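Local coordinates for uncharacterized protein (Pseudomonas aeruginosa, PDB 4O8B), which controls motility and biofilm formation by modulating the small RNA rsmZ, probably as a sequence-specific DNA-binding transcriptional activator of the Cro/C1 helix-turn-helix type, at residues A[33-36]-A[37-40]. Residues are numbered along the deposited sequence; the frame is centred on the assembly and turned at random.
Sequences ARMN and QYER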
loop_
_atom_site.group_PDB
_atom_site.type_symbol
_atom_site.label_atom_id
_atom_site.label_comp_id
_atom_site.label_asym_id
_atom_site.label_seq_id
_atom_site.Cartn_x
_atom_site.Cartn_y
_atom_site.Cartn_z
ATOM N N ALA A 33 0.081 -21.430 12.824
ATOM C CA ALA A 33 0.917 -20.762 13.818
ATOM C C ALA A 33 1.666 -19.611 13.153
ATOM O O ALA A 33 1.624 -18.468 13.623
ATOM C CB ALA A 33 1.903 -21.750 14.424
ATOM N N ARG A 34 2.352 -19.926 12.055
ATOM C CA ARG A 34 3.116 -18.930 11.304
ATOM C C ARG A 34 2.235 -17.735 10.944
ATOM O O ARG A 34 2.647 -16.581 11.091
ATOM C CB ARG A 34 3.663 -19.562 10.019
ATOM C CG ARG A 34 4.543 -20.796 10.232
ATOM C CD ARG A 34 5.988 -20.419 10.470
ATOM N NE ARG A 34 6.509 -19.578 9.386
ATOM C CZ ARG A 34 6.740 -19.998 8.148
ATOM N NH1 ARG A 34 6.511 -21.263 7.821
ATOM N NH2 ARG A 34 7.195 -19.152 7.236
ATOM N N MET A 35 1.031 -18.017 10.467
ATOM C CA MET A 35 0.084 -16.974 10.082
ATOM C C MET A 35 -0.309 -16.075 11.248
ATOM O O MET A 35 -0.332 -14.850 11.117
ATOM C CB MET A 35 -1.179 -17.581 9.472
ATOM C CG MET A 35 -1.120 -17.777 7.963
ATOM S SD MET A 35 -0.314 -16.395 7.098
ATOM C CE MET A 35 0.770 -17.275 5.991
ATOM N N ASN A 36 -0.621 -16.683 12.388
ATOM C CA ASN A 36 -1.019 -15.909 13.554
ATOM C C ASN A 36 0.060 -14.903 13.924
ATOM O O ASN A 36 -0.238 -13.772 14.302
ATOM C CB ASN A 36 -1.303 -16.840 14.740
ATOM C CG ASN A 36 -2.268 -16.223 15.734
ATOM O OD1 ASN A 36 -3.362 -15.788 15.362
ATOM N ND2 ASN A 36 -1.875 -16.187 17.006
ATOM N N GLN A 37 1.321 -15.316 13.813
ATOM C CA GLN A 37 2.434 -14.420 14.125
ATOM C C GLN A 37 2.392 -13.210 13.196
ATOM O O GLN A 37 2.649 -12.085 13.621
ATOM C CB GLN A 37 3.769 -15.148 13.965
ATOM C CG GLN A 37 4.058 -16.177 15.050
ATOM C CD GLN A 37 4.185 -15.546 16.427
ATOM O OE1 GLN A 37 3.247 -14.927 16.935
ATOM N NE2 GLN A 37 5.347 -15.707 17.047
ATOM N N TYR A 38 2.065 -13.444 11.924
ATOM C CA TYR A 38 1.984 -12.364 10.956
ATOM C C TYR A 38 0.828 -11.422 11.287
ATOM O O TYR A 38 1.004 -10.201 11.354
ATOM C CB TYR A 38 1.778 -12.903 9.536
ATOM C CG TYR A 38 3.008 -13.484 8.873
ATOM C CD1 TYR A 38 4.291 -13.035 9.204
ATOM C CD2 TYR A 38 2.889 -14.451 7.874
ATOM C CE1 TYR A 38 5.417 -13.516 8.542
ATOM C CE2 TYR A 38 4.012 -14.938 7.201
ATOM C CZ TYR A 38 5.271 -14.476 7.547
ATOM O OH TYR A 38 6.377 -14.949 6.882
ATOM N N GLU A 39 -0.355 -11.998 11.490
ATOM C CA GLU A 39 -1.545 -11.216 11.800
ATOM C C GLU A 39 -1.437 -10.507 13.144
ATOM O O GLU A 39 -2.156 -9.542 13.407
ATOM C CB GLU A 39 -2.778 -12.120 11.789
ATOM C CG GLU A 39 -2.979 -12.850 10.471
ATOM C CD GLU A 39 -4.301 -13.578 10.406
ATOM O OE1 GLU A 39 -4.711 -13.966 9.290
ATOM O OE2 GLU A 39 -4.936 -13.779 11.467
ATOM N N ARG A 40 -0.539 -10.991 13.995
ATOM C CA ARG A 40 -0.334 -10.387 15.307
ATOM C C ARG A 40 0.785 -9.363 15.159
ATOM O O ARG A 40 1.040 -8.563 16.054
ATOM C CB ARG A 40 0.073 -11.453 16.327
ATOM C CG ARG A 40 -0.031 -10.996 17.771
ATOM C CD ARG A 40 -1.473 -11.044 18.254
ATOM N NE ARG A 40 -1.960 -12.417 18.353
ATOM C CZ ARG A 40 -1.481 -13.319 19.206
ATOM N NH1 ARG A 40 -0.500 -12.992 20.039
ATOM N NH2 ARG A 40 -1.984 -14.548 19.231
HETATM O O HOH W 1 0.567 -16.034 17.125
#
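Asn-36 and Arg-40, Met-35 and Tyr-38 meet one turn apart on helix 28-39, which follows helix 17-22 in the Cro/C1-type helix-turn-helix and so holds the place of the recognition helix in this family. Glu-39 N gives a nearly straight hydrogen bond to Met-35 O (2.9 Å), whereas the bond from Arg-40 N to Asn-36 O is weak. On the inner side, the sulfur of Met-35 lies at the edge of the Tyr-38 ring and near its plane, 83° off the normal, with SD 3.8 Å from CD2. This Met-aromatic contact turns no ring face to the sulfur; Arg-34 O instead sits over one face, 3.8 Å from Tyr-38 CG. Met-35 also packs on Leu-53, and Tyr-38 on Leu-6 and Thr-49, joining the helix to helices 3-13 and 47-57. Glu-39 forms salt bridges with Lys-7 and Arg-10 and accepts a hydrogen bond from Gln-17, whose amide also donates to Asn-36 OD1; one glutamine thus ties both residues to helix 17-22. Asn-36 has CG roughly anti to its own N (chi1 -155°), which carries the amide along the helix toward Arg-40, whose guanidinium plane stands 83° from it. Asn-36 ND2 and Arg-40 NH2 are both donors, so their short approach is not a hydrogen bond and its geometry is doubtful. A water donates to Gln-37 OE1, its oxygen 2.9 Å away, and lies over one face of the Arg-40 guanidinium but offset toward its rim, 3.6 Å above the plane.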